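Local coordinates for Nitrate/nitrite binding protein NrtA (Synechocystis sp., PDB 2G29) that binds nitrate in the periplasm as the substrate-binding protein of the NrtABCD ABC transporter, which takes up nitrate and probably also nitrite, at residues 38-46 with 209-217; 219-229 with 299-308. All coordinates share one frame; numbering follows the deposited sequence.

Interaction 1 of 2, residues 38-46 with 209-217. With NO3 (nitrate ion), chain B.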
ATOM      1  N   GLY A  38       5.911 -11.759  -5.553  1.00 10.05           N
ATOM      2  CA  GLY A  38       6.818 -10.633  -5.417  1.00  9.75           C
ATOM      3  C   GLY A  38       6.508  -9.731  -4.237  1.00  9.99           C
ATOM      4  O   GLY A  38       5.369  -9.741  -3.713  1.00 10.10           O
ATOM      5  N   PHE A  39       7.535  -9.024  -3.754  1.00  9.93           N
ATOM      6  CA  PHE A  39       7.307  -7.989  -2.721  1.00  9.33           C
ATOM      7  C   PHE A  39       8.303  -6.861  -2.948  1.00 11.71           C
ATOM      8  O   PHE A  39       9.351  -7.075  -3.574  1.00 10.74           O
ATOM      9  CB  PHE A  39       7.485  -8.529  -1.284  1.00 11.25           C
ATOM     10  CG  PHE A  39       8.918  -8.765  -0.878  1.00 11.23           C
ATOM     11  CD1 PHE A  39       9.616  -7.805  -0.136  1.00 12.45           C
ATOM     12  CD2 PHE A  39       9.579  -9.951  -1.253  1.00 11.75           C
ATOM     13  CE1 PHE A  39      10.942  -8.019   0.233  1.00 12.39           C
ATOM     14  CE2 PHE A  39      10.883 -10.173  -0.897  1.00 12.09           C
ATOM     15  CZ  PHE A  39      11.578  -9.217  -0.156  1.00 12.96           C
ATOM     16  N   ILE A  40       7.957  -5.681  -2.452  1.00 10.64           N
ATOM     17  CA  ILE A  40       8.844  -4.533  -2.487  1.00 10.75           C
ATOM     18  C   ILE A  40       9.282  -4.380  -1.011  1.00  9.80           C
ATOM     19  O   ILE A  40       8.487  -4.679  -0.074  1.00 11.06           O
ATOM     20  CB  ILE A  40       8.101  -3.282  -3.025  1.00 10.81           C
ATOM     21  CG1 ILE A  40       7.810  -3.423  -4.532  1.00 14.84           C
ATOM     22  CG2 ILE A  40       8.921  -2.038  -2.799  1.00 12.03           C
ATOM     23  CD1 ILE A  40       7.147  -4.696  -4.936  1.00 21.57           C
ATOM     24  N   ALA A  41      10.527  -3.957  -0.793  1.00 11.01           N
ATOM     25  CA  ALA A  41      11.092  -3.860   0.568  1.00 10.25           C
ATOM     26  C   ALA A  41      10.422  -2.767   1.373  1.00 10.71           C
ATOM     27  O   ALA A  41      10.888  -1.615   1.399  1.00 11.94           O
ATOM     28  CB  ALA A  41      12.603  -3.607   0.492  1.00 10.25           C
ATOM     29  N   LEU A  42       9.330  -3.167   2.015  1.00  9.80           N
ATOM     30  CA  LEU A  42       8.452  -2.327   2.824  1.00  9.87           C
ATOM     31  C   LEU A  42       7.889  -3.157   3.969  1.00  9.84           C
ATOM     32  O   LEU A  42       7.560  -4.328   3.766  1.00 11.94           O
ATOM     33  CB  LEU A  42       7.279  -1.849   1.967  1.00 10.43           C
ATOM     34  CG  LEU A  42       7.711  -0.970   0.800  1.00 10.43           C
ATOM     35  CD1 LEU A  42       6.635  -0.995  -0.273  1.00 11.34           C
ATOM     36  CD2 LEU A  42       7.987   0.435   1.281  1.00  9.86           C
ATOM     37  N   THR A  43       7.715  -2.539   5.135  1.00 10.36           N
ATOM     38  CA  THR A  43       7.198  -3.257   6.287  1.00 11.33           C
ATOM     39  C   THR A  43       5.863  -3.922   6.000  1.00 11.79           C
ATOM     40  O   THR A  43       5.598  -5.009   6.531  1.00 12.41           O
ATOM     41  CB  THR A  43       7.070  -2.329   7.473  1.00 11.65           C
ATOM     42  OG1 THR A  43       8.298  -1.618   7.610  1.00 12.98           O
ATOM     43  CG2 THR A  43       6.837  -3.146   8.765  1.00 10.49           C
ATOM     44  N   ASP A  44       5.020  -3.322   5.158  1.00 11.07           N
ATOM     45  CA  ASP A  44       3.733  -3.944   4.882  1.00 10.66           C
ATOM     46  C   ASP A  44       3.782  -5.195   3.983  1.00 10.58           C
ATOM     47  O   ASP A  44       2.746  -5.791   3.674  1.00 11.27           O
ATOM     48  CB  ASP A  44       2.691  -2.924   4.386  1.00 10.31           C
ATOM     49  CG  ASP A  44       3.191  -2.038   3.268  1.00 11.64           C
ATOM     50  OD1 ASP A  44       3.967  -2.483   2.422  1.00 10.49           O
ATOM     51  OD2 ASP A  44       2.721  -0.884   3.237  1.00 11.49           O
ATOM     52  N   ALA A  45       4.985  -5.625   3.615  1.00 10.42           N
ATOM     53  CA  ALA A  45       5.177  -6.897   2.918  1.00 10.77           C
ATOM     54  C   ALA A  45       5.383  -7.987   3.980  1.00 11.23           C
ATOM     55  O   ALA A  45       5.455  -9.159   3.648  1.00 12.72           O
ATOM     56  CB  ALA A  45       6.419  -6.830   2.033  1.00 12.41           C
ATOM     57  N   ALA A  46       5.478  -7.577   5.255  1.00 11.91           N
ATOM     58  CA  ALA A  46       5.752  -8.553   6.329  1.00 12.55           C
ATOM     59  C   ALA A  46       4.938  -9.838   6.300  1.00 13.29           C
ATOM     60  O   ALA A  46       5.492 -10.908   6.457  1.00 14.44           O
ATOM     61  CB  ALA A  46       5.625  -7.911   7.713  1.00 13.66           C
ATOM     62  N   CYS A 209       6.196  10.512  -0.953  1.00 10.18           N
ATOM     63  CA  CYS A 209       5.318   9.643  -0.189  1.00 10.10           C
ATOM     64  C   CYS A 209       5.740   8.210  -0.459  1.00 10.98           C
ATOM     65  O   CYS A 209       5.857   7.814  -1.634  1.00 10.57           O
ATOM     66  CB  CYS A 209       3.869   9.877  -0.613  1.00 10.86           C
ATOM     67  SG  CYS A 209       2.681   8.932   0.353  1.00 10.91           S
ATOM     68  N   VAL A 210       5.943   7.442   0.623  1.00 10.22           N
ATOM     69  CA  VAL A 210       6.452   6.061   0.512  1.00 11.05           C
ATOM     70  C   VAL A 210       6.110   5.331   1.821  1.00  9.80           C
ATOM     71  O   VAL A 210       5.882   5.960   2.837  1.00 10.30           O
ATOM     72  CB  VAL A 210       8.003   6.106   0.310  1.00 10.91           C
ATOM     73  CG1 VAL A 210       8.684   6.723   1.551  1.00 11.42           C
ATOM     74  CG2 VAL A 210       8.589   4.724   0.039  1.00 11.70           C
ATOM     75  N   GLY A 211       6.027   4.007   1.788  1.00  9.87           N
ATOM     76  CA  GLY A 211       5.714   3.291   3.026  1.00  9.46           C
ATOM     77  C   GLY A 211       6.918   3.012   3.917  1.00 10.23           C
ATOM     78  O   GLY A 211       8.093   3.191   3.526  1.00 10.84           O
ATOM     79  N   GLU A 212       6.616   2.627   5.171  1.00 10.33           N
ATOM     80  CA  GLU A 212       7.687   2.280   6.106  1.00 10.57           C
ATOM     81  C   GLU A 212       8.534   1.179   5.445  1.00  9.62           C
ATOM     82  O   GLU A 212       8.019   0.337   4.693  1.00 10.09           O
ATOM     83  CB  GLU A 212       7.102   1.764   7.414  1.00 10.13           C
ATOM     84  CG  GLU A 212       6.246   2.755   8.227  1.00  8.82           C
ATOM     85  CD  GLU A 212       6.982   4.013   8.729  1.00  9.48           C
ATOM     86  OE1 GLU A 212       8.231   4.124   8.585  1.00 11.68           O
ATOM     87  OE2 GLU A 212       6.286   4.874   9.312  1.00 11.00           O
ATOM     88  N   PRO A 213       9.805   1.073   5.818  1.00  9.68           N
ATOM     89  CA  PRO A 213      10.547   1.861   6.818  1.00  9.74           C
ATOM     90  C   PRO A 213      11.162   3.170   6.326  1.00  9.69           C
ATOM     91  O   PRO A 213      11.852   3.853   7.086  1.00 11.01           O
ATOM     92  CB  PRO A 213      11.638   0.872   7.232  1.00 10.57           C
ATOM     93  CG  PRO A 213      12.053   0.289   5.859  1.00 10.17           C
ATOM     94  CD  PRO A 213      10.665   0.024   5.212  1.00  9.43           C
ATOM     95  N   TRP A 214      10.877   3.566   5.091  1.00 10.77           N
ATOM     96  CA  TRP A 214      11.593   4.720   4.558  1.00  9.57           C
ATOM     97  C   TRP A 214      11.339   6.079   5.188  1.00 10.89           C
ATOM     98  O   TRP A 214      12.270   6.891   5.233  1.00 10.50           O
ATOM     99  CB  TRP A 214      11.480   4.674   3.006  1.00 10.14           C
ATOM    100  CG  TRP A 214      11.784   3.287   2.461  1.00  9.74           C
ATOM    101  CD1 TRP A 214      10.863   2.387   1.970  1.00  9.61           C
ATOM    102  CD2 TRP A 214      13.056   2.587   2.455  1.00 10.25           C
ATOM    103  NE1 TRP A 214      11.467   1.200   1.658  1.00 10.68           N
ATOM    104  CE2 TRP A 214      12.810   1.296   1.944  1.00 10.44           C
ATOM    105  CE3 TRP A 214      14.364   2.932   2.841  1.00 10.63           C
ATOM    106  CZ2 TRP A 214      13.830   0.337   1.792  1.00 11.51           C
ATOM    107  CZ3 TRP A 214      15.388   1.977   2.698  1.00 10.30           C
ATOM    108  CH2 TRP A 214      15.109   0.701   2.175  1.00 11.43           C
ATOM    109  N   PRO A 215      10.116   6.338   5.715  1.00 10.57           N
ATOM    110  CA  PRO A 215       9.896   7.648   6.358  1.00 10.58           C
ATOM    111  C   PRO A 215      10.793   7.736   7.603  1.00 11.27           C
ATOM    112  O   PRO A 215      11.419   8.741   7.844  1.00 11.10           O
ATOM    113  CB  PRO A 215       8.414   7.595   6.734  1.00 10.74           C
ATOM    114  CG  PRO A 215       7.813   6.751   5.580  1.00 10.78           C
ATOM    115  CD  PRO A 215       8.840   5.629   5.490  1.00 12.03           C
ATOM    116  N   LEU A 216      10.847   6.678   8.405  1.00 10.39           N
ATOM    117  CA  LEU A 216      11.682   6.751   9.598  1.00 11.96           C
ATOM    118  C   LEU A 216      13.154   6.802   9.216  1.00 11.09           C
ATOM    119  O   LEU A 216      13.935   7.505   9.871  1.00 11.94           O
ATOM    120  CB  LEU A 216      11.406   5.567  10.533  1.00 11.82           C
ATOM    121  CG  LEU A 216      12.289   5.527  11.819  1.00 11.09           C
ATOM    122  CD1 LEU A 216      12.246   6.841  12.593  1.00 11.67           C
ATOM    123  CD2 LEU A 216      11.793   4.420  12.728  1.00 12.08           C
ATOM    124  N   GLN A 217      13.565   6.086   8.158  1.00 10.72           N
ATOM    125  CA  GLN A 217      14.957   6.128   7.791  1.00 10.65           C
ATOM    126  C   GLN A 217      15.321   7.552   7.375  1.00 10.85           C
ATOM    127  O   GLN A 217      16.415   8.027   7.635  1.00 10.99           O
ATOM    128  CB  GLN A 217      15.241   5.155   6.653  1.00 13.25           C
ATOM    129  CG  GLN A 217      16.707   5.264   6.217  1.00 12.10           C
ATOM    130  CD  GLN A 217      17.115   4.197   5.235  1.00 13.05           C
ATOM    131  OE1 GLN A 217      17.163   4.436   4.026  1.00 13.11           O
ATOM    132  NE2 GLN A 217      17.394   3.000   5.748  1.00 12.00           N
TER
HETATM  133  N   NO3 B 700       5.558   1.971  -0.773  1.00 13.58           N
HETATM  134  O1  NO3 B 700       4.921   1.658   0.394  1.00 11.55           O
HETATM  135  O2  NO3 B 700       6.549   2.858  -1.027  1.00 13.12           O
HETATM  136  O3  NO3 B 700       5.059   1.250  -2.013  1.00 12.31           O
HETATM  137  O   HOH W   1       5.322  -0.305   4.524  1.00 11.94           O
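Leu-42 lays its branched end between the Trp-214 ring and the nitrate ion: CD2 meets the ring edge in plane, 3.5 Å from Trp-214 CD1, while CD1 rests 3.2 Å from the nitrate nitrogen. With CG anti to its own carbonyl carbon (chi1 -63°), the side chain bends toward the ion. At the same indole edge NE1 donates to Ala-41 O (2.9 Å); NE1 lies nearly in line with the C=O bond, the oxygen 16° off the indole plane and the N-H somewhat bent toward it. Pro-213 CG sits over the centre of one indole face. The chain makes an inverse gamma turn at Ala-41. In this two-domain, periplasmic-binding-protein fold, the loop after strand 36-39 of one sheet meets the end of strand 207-211 of the other, and nitrate lies beside Leu-42 and Gly-211. Gly-211 N gives the ion a nearly straight bond to O2 (3.1 Å) and a weak one to O1; Trp-73 and Lys-240 bind it too. Beyond the site, Thr-43 N reaches Glu-212 O (2.9 Å) from above the carbonyl plane, and a water donating to that same oxygen (2.8 Å) accepts from Asp-44 N. A cis peptide precedes Pro-213, the N-cap of helix 214-221.

Interaction 2 of 2, residues 219-229 with 299-308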
ATOM      1  N   VAL A 219      14.129  10.327   8.559  1.00 11.94           N
ATOM      2  CA  VAL A 219      14.297  11.080   9.804  1.00 13.43           C
ATOM      3  C   VAL A 219      15.612  10.704  10.488  1.00 12.38           C
ATOM      4  O   VAL A 219      16.425  11.576  10.859  1.00 13.68           O
ATOM      5  CB  VAL A 219      13.108  10.804  10.746  1.00 13.28           C
ATOM      6  CG1 VAL A 219      13.400  11.344  12.164  1.00 14.29           C
ATOM      7  CG2 VAL A 219      11.834  11.470  10.206  1.00 13.52           C
ATOM      8  N   ASN A 220      15.859   9.410  10.624  1.00 11.69           N
ATOM      9  CA  ASN A 220      17.066   8.996  11.306  1.00 11.74           C
ATOM     10  C   ASN A 220      18.346   9.377  10.591  1.00 13.57           C
ATOM     11  O   ASN A 220      19.354   9.627  11.258  1.00 14.21           O
ATOM     12  CB  ASN A 220      17.041   7.478  11.602  1.00 11.59           C
ATOM     13  CG  ASN A 220      16.046   7.096  12.702  1.00 11.36           C
ATOM     14  OD1 ASN A 220      15.632   7.931  13.470  1.00 13.27           O
ATOM     15  ND2 ASN A 220      15.673   5.816  12.770  1.00 12.06           N
ATOM     16  N   GLN A 221      18.315   9.421   9.262  1.00 12.90           N
ATOM     17  CA  GLN A 221      19.503   9.832   8.530  1.00 14.03           C
ATOM     18  C   GLN A 221      19.628  11.355   8.463  1.00 15.04           C
ATOM     19  O   GLN A 221      20.653  11.876   8.026  1.00 16.38           O
ATOM     20  CB  GLN A 221      19.507   9.208   7.115  1.00 14.49           C
ATOM     21  CG  GLN A 221      19.743   7.710   7.170  1.00 14.48           C
ATOM     22  CD  GLN A 221      20.044   7.057   5.836  1.00 14.04           C
ATOM     23  OE1 GLN A 221      20.035   5.826   5.727  1.00 16.66           O
ATOM     24  NE2 GLN A 221      20.317   7.854   4.826  1.00 14.41           N
ATOM     25  N   GLY A 222      18.577  12.058   8.894  1.00 13.84           N
ATOM     26  CA  GLY A 222      18.591  13.512   8.886  1.00 15.95           C
ATOM     27  C   GLY A 222      18.538  14.136   7.516  1.00 15.38           C
ATOM     28  O   GLY A 222      19.017  15.257   7.334  1.00 19.58           O
ATOM     29  N   VAL A 223      17.955  13.434   6.551  1.00 15.02           N
ATOM     30  CA  VAL A 223      17.919  13.961   5.189  1.00 13.80           C
ATOM     31  C   VAL A 223      16.568  14.510   4.795  1.00 14.98           C
ATOM     32  O   VAL A 223      16.338  14.843   3.629  1.00 14.77           O
ATOM     33  CB  VAL A 223      18.378  12.900   4.147  1.00 14.81           C
ATOM     34  CG1 VAL A 223      19.830  12.514   4.459  1.00 15.44           C
ATOM     35  CG2 VAL A 223      17.481  11.667   4.198  1.00 16.23           C
ATOM     36  N   GLY A 224      15.694  14.642   5.783  1.00 13.29           N
ATOM     37  CA  GLY A 224      14.370  15.201   5.553  1.00 13.48           C
ATOM     38  C   GLY A 224      13.573  15.067   6.830  1.00 14.12           C
ATOM     39  O   GLY A 224      14.093  14.564   7.823  1.00 14.07           O
ATOM     40  N   TYR A 225      12.346  15.580   6.845  1.00 13.37           N
ATOM     41  CA  TYR A 225      11.472  15.399   8.006  1.00 12.80           C
ATOM     42  C   TYR A 225      10.098  14.928   7.527  1.00 12.62           C
ATOM     43  O   TYR A 225       9.796  14.965   6.341  1.00 13.10           O
ATOM     44  CB  TYR A 225      11.359  16.678   8.855  1.00 13.10           C
ATOM     45  CG  TYR A 225      10.531  17.807   8.283  1.00 12.68           C
ATOM     46  CD1 TYR A 225       9.216  18.006   8.706  1.00 13.44           C
ATOM     47  CD2 TYR A 225      11.089  18.724   7.382  1.00 13.02           C
ATOM     48  CE1 TYR A 225       8.480  19.093   8.261  1.00 14.86           C
ATOM     49  CE2 TYR A 225      10.366  19.816   6.929  1.00 14.48           C
ATOM     50  CZ  TYR A 225       9.066  20.005   7.370  1.00 12.93           C
ATOM     51  OH  TYR A 225       8.333  21.101   6.974  1.00 15.59           O
ATOM     52  N   GLN A 226       9.296  14.433   8.454  1.00 12.45           N
ATOM     53  CA  GLN A 226       7.995  13.897   8.111  1.00 12.44           C
ATOM     54  C   GLN A 226       6.870  14.842   8.426  1.00 12.23           C
ATOM     55  O   GLN A 226       6.790  15.353   9.538  1.00 12.99           O
ATOM     56  CB  GLN A 226       7.781  12.551   8.833  1.00 12.74           C
ATOM     57  CG  GLN A 226       6.447  11.859   8.465  1.00 12.59           C
ATOM     58  CD  GLN A 226       6.461  10.344   8.662  1.00 11.04           C
ATOM     59  OE1 GLN A 226       5.465   9.657   8.389  1.00 14.63           O
ATOM     60  NE2 GLN A 226       7.574   9.822   9.100  1.00  8.61           N
ATOM     61  N   ALA A 227       6.017  15.075   7.434  1.00 12.96           N
ATOM     62  CA  ALA A 227       4.854  15.953   7.579  1.00 12.44           C
ATOM     63  C   ALA A 227       3.712  15.210   8.273  1.00 12.53           C
ATOM     64  O   ALA A 227       3.035  15.754   9.146  1.00 12.97           O
ATOM     65  CB  ALA A 227       4.412  16.454   6.193  1.00 11.72           C
ATOM     66  N   LEU A 228       3.517  13.939   7.911  1.00 12.57           N
ATOM     67  CA  LEU A 228       2.447  13.140   8.493  1.00 12.54           C
ATOM     68  C   LEU A 228       2.650  11.682   8.134  1.00 12.91           C
ATOM     69  O   LEU A 228       3.429  11.358   7.217  1.00 11.16           O
ATOM     70  CB  LEU A 228       1.081  13.580   7.921  1.00 13.37           C
ATOM     71  CG  LEU A 228       0.985  13.427   6.390  1.00 13.41           C
ATOM     72  CD1 LEU A 228       0.346  12.091   6.031  1.00 16.77           C
ATOM     73  CD2 LEU A 228       0.138  14.579   5.820  1.00 16.45           C
ATOM     74  N   THR A 229       1.974  10.823   8.901  1.00 11.56           N
ATOM     75  CA  THR A 229       1.895   9.394   8.629  1.00 11.66           C
ATOM     76  C   THR A 229       0.468   9.275   8.064  1.00 12.90           C
ATOM     77  O   THR A 229      -0.469   9.954   8.503  1.00 11.64           O
ATOM     78  CB  THR A 229       2.185   8.548   9.882  1.00 10.24           C
ATOM     79  OG1 THR A 229       2.185   7.167   9.509  1.00 11.48           O
ATOM     80  CG2 THR A 229       1.147   8.808  10.988  1.00 12.16           C
ATOM     81  N   ARG A 299       8.284   2.433  14.310  1.00 11.01           N
ATOM     82  CA  ARG A 299       7.009   2.631  13.651  1.00 11.17           C
ATOM     83  C   ARG A 299       6.108   1.412  13.768  1.00 11.01           C
ATOM     84  O   ARG A 299       4.883   1.537  13.800  1.00 12.62           O
ATOM     85  CB  ARG A 299       7.225   3.016  12.175  1.00 10.50           C
ATOM     86  CG  ARG A 299       8.072   4.272  11.980  1.00 11.20           C
ATOM     87  CD  ARG A 299       7.461   5.485  12.649  1.00 11.54           C
ATOM     88  NE  ARG A 299       8.243   6.710  12.485  1.00 12.18           N
ATOM     89  CZ  ARG A 299       8.217   7.513  11.433  1.00 11.12           C
ATOM     90  NH1 ARG A 299       7.449   7.231  10.389  1.00 11.35           N
ATOM     91  NH2 ARG A 299       8.931   8.640  11.454  1.00 11.49           N
ATOM     92  N   SER A 300       6.700   0.219  13.807  1.00 11.85           N
ATOM     93  CA  SER A 300       5.974  -1.040  13.973  1.00 12.80           C
ATOM     94  C   SER A 300       5.359  -1.177  15.384  1.00 15.47           C
ATOM     95  O   SER A 300       4.618  -2.133  15.660  1.00 18.03           O
ATOM     96  CB  SER A 300       6.907  -2.212  13.671  1.00 13.71           C
ATOM     97  OG  SER A 300       7.156  -2.291  12.267  1.00 14.82           O
ATOM     98  N   LYS A 301       5.667  -0.211  16.249  1.00 15.79           N
ATOM     99  CA  LYS A 301       5.119  -0.134  17.619  1.00 15.61           C
ATOM    100  C   LYS A 301       4.318   1.151  17.794  1.00 15.42           C
ATOM    101  O   LYS A 301       3.882   1.477  18.903  1.00 17.40           O
ATOM    102  CB  LYS A 301       6.232  -0.148  18.656  1.00 17.81           C
ATOM    103  CG  LYS A 301       6.938  -1.452  18.817  1.00 21.04           C
ATOM    104  CD  LYS A 301       6.002  -2.506  19.341  1.00 27.60           C
ATOM    105  CE  LYS A 301       6.713  -3.454  20.293  1.00 28.56           C
ATOM    106  NZ  LYS A 301       5.754  -4.501  20.719  1.00 29.01           N
ATOM    107  N   GLY A 302       4.135   1.908  16.711  1.00 15.18           N
ATOM    108  CA  GLY A 302       3.354   3.135  16.815  1.00 14.59           C
ATOM    109  C   GLY A 302       4.073   4.291  17.495  1.00 15.09           C
ATOM    110  O   GLY A 302       3.438   5.221  18.003  1.00 15.51           O
ATOM    111  N   ILE A 303       5.402   4.244  17.508  1.00 13.29           N
ATOM    112  CA  ILE A 303       6.205   5.309  18.109  1.00 14.60           C
ATOM    113  C   ILE A 303       6.660   6.197  16.958  1.00 13.51           C
ATOM    114  O   ILE A 303       7.419   5.738  16.086  1.00 13.56           O
ATOM    115  CB  ILE A 303       7.431   4.758  18.839  1.00 16.09           C
ATOM    116  CG1 ILE A 303       6.961   3.832  19.951  1.00 18.25           C
ATOM    117  CG2 ILE A 303       8.283   5.917  19.370  1.00 16.77           C
ATOM    118  CD1 ILE A 303       8.094   3.067  20.598  1.00 20.87           C
ATOM    119  N   TYR A 304       6.245   7.461  16.985  1.00 13.84           N
ATOM    120  CA  TYR A 304       6.547   8.380  15.897  1.00 13.52           C
ATOM    121  C   TYR A 304       7.451   9.569  16.138  1.00 14.00           C
ATOM    122  O   TYR A 304       7.079  10.498  16.872  1.00 14.40           O
ATOM    123  CB  TYR A 304       5.233   8.939  15.313  1.00 13.19           C
ATOM    124  CG  TYR A 304       4.421   7.921  14.558  1.00 11.65           C
ATOM    125  CD1 TYR A 304       3.384   7.192  15.168  1.00 13.19           C
ATOM    126  CD2 TYR A 304       4.717   7.653  13.226  1.00 11.62           C
ATOM    127  CE1 TYR A 304       2.672   6.221  14.458  1.00 10.88           C
ATOM    128  CE2 TYR A 304       4.001   6.683  12.501  1.00 12.82           C
ATOM    129  CZ  TYR A 304       2.994   5.980  13.121  1.00 13.48           C
ATOM    130  OH  TYR A 304       2.287   5.017  12.438  1.00 15.09           O
ATOM    131  N   ASN A 305       8.625   9.546  15.525  1.00 13.01           N
ATOM    132  CA  ASN A 305       9.531  10.697  15.559  1.00 12.50           C
ATOM    133  C   ASN A 305       9.528  11.217  14.113  1.00 13.17           C
ATOM    134  O   ASN A 305      10.059  10.553  13.202  1.00 12.91           O
ATOM    135  CB  ASN A 305      10.964  10.299  15.977  1.00 14.58           C
ATOM    136  CG  ASN A 305      11.943  11.458  15.846  1.00 15.61           C
ATOM    137  OD1 ASN A 305      11.541  12.623  15.809  1.00 16.31           O
ATOM    138  ND2 ASN A 305      13.221  11.152  15.789  1.00 17.82           N
ATOM    139  N   PHE A 306       8.926  12.390  13.915  1.00 12.67           N
ATOM    140  CA  PHE A 306       8.849  13.020  12.603  1.00 13.34           C
ATOM    141  C   PHE A 306      10.066  13.909  12.289  1.00 13.88           C
ATOM    142  O   PHE A 306      10.164  14.445  11.201  1.00 14.31           O
ATOM    143  CB  PHE A 306       7.584  13.883  12.455  1.00 13.75           C
ATOM    144  CG  PHE A 306       6.290  13.110  12.303  1.00 14.06           C
ATOM    145  CD1 PHE A 306       6.261  11.722  12.128  1.00 12.37           C
ATOM    146  CD2 PHE A 306       5.086  13.799  12.277  1.00 14.61           C
ATOM    147  CE1 PHE A 306       5.022  11.051  11.919  1.00 15.08           C
ATOM    148  CE2 PHE A 306       3.878  13.130  12.073  1.00 16.14           C
ATOM    149  CZ  PHE A 306       3.849  11.754  11.889  1.00 13.41           C
ATOM    150  N   GLY A 307      10.991  14.061  13.237  1.00 15.38           N
ATOM    151  CA  GLY A 307      12.154  14.895  12.981  1.00 15.59           C
ATOM    152  C   GLY A 307      11.871  16.377  13.112  1.00 16.63           C
ATOM    153  O   GLY A 307      10.812  16.780  13.607  1.00 17.21           O
ATOM    154  N   ASN A 308      12.821  17.188  12.673  1.00 18.72           N
ATOM    155  CA  ASN A 308      12.673  18.632  12.700  1.00 19.32           C
ATOM    156  C   ASN A 308      12.335  19.177  14.081  1.00 21.30           C
ATOM    157  O   ASN A 308      11.570  20.132  14.197  1.00 21.39           O
ATOM    158  CB  ASN A 308      11.590  19.052  11.714  1.00 19.36           C
ATOM    159  CG  ASN A 308      11.683  20.494  11.356  1.00 20.75           C
ATOM    160  OD1 ASN A 308      12.766  21.081  11.434  1.00 23.28           O
ATOM    161  ND2 ASN A 308      10.564  21.081  10.942  1.00 19.58           N
TER
HETATM  162  O   HOH W   2      14.039   8.246  15.726  1.00 15.58           O
HETATM  163  O   HOH W   3      14.471  15.585  10.491  1.00 21.34           O
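Over one face of the Phe-306 ring lies the aliphatic part of Gln-226, its CG 3.9 Å from the ring centroid in a CH-pi contact displaced toward the rim; Phe-313 meets the same ring edge-to-face. Gln-226 CG is anti to its backbone N (chi1 -177°) and the chain runs on extended, carrying the amide past Phe-306 to the in-plane edge of the Arg-299 guanidinium. Asn-308 ND2 lies above the centre of the Tyr-225 ring, the two side chains side by side with planes 38° apart; each polar end is held from outside, Tyr-225 OH by Tyr-134 O and Val-139 N, Asn-308 ND2 by Lys-135 O. Thr-229 CG2 touches a face of the Tyr-304 ring, 4.3 Å from its centroid. The backbone joins the segments once, Gln-226 N donating to Phe-306 O (2.9 Å) in the carbonyl plane and almost perfectly straight. Strand 225-229 is an edge strand of its five-stranded sheet, broken by a classic beta bulge at Ala-227 and Leu-228 opposite Ile-128, and the 299-308 segment packs along it. An Asx turn, Gly-307 N to Asn-305 OD1 (3.0 Å), shapes that segment, and Arg-299 NH2 bonds Asn-305 O (2.8 Å). Val-219 fits its methyls against this turn, CG1 3.6 Å from Asn-305 ND2.

The two contacts, with centres about 13 Å apart, share helix 214-221 and the sheet that holds strands 207-211 and 225-229. Interaction 1 is wholly buried near the middle of the chain, at the start of the helix, where backbone and indole N-H groups meet carbonyls and a bound anion. Interaction 2, farther out at the helix end and an edge strand of the sheet, is mainly aromatic and aliphatic packing; it is largely buried, with some partly exposed residues and two bridging waters. They touch directly: Glu-212 OE2 of interaction 1 forms a 2.8 Å salt bridge with Arg-299 NH1 of interaction 2, tying the chain just beyond Gly-211 to the 299-308 segment.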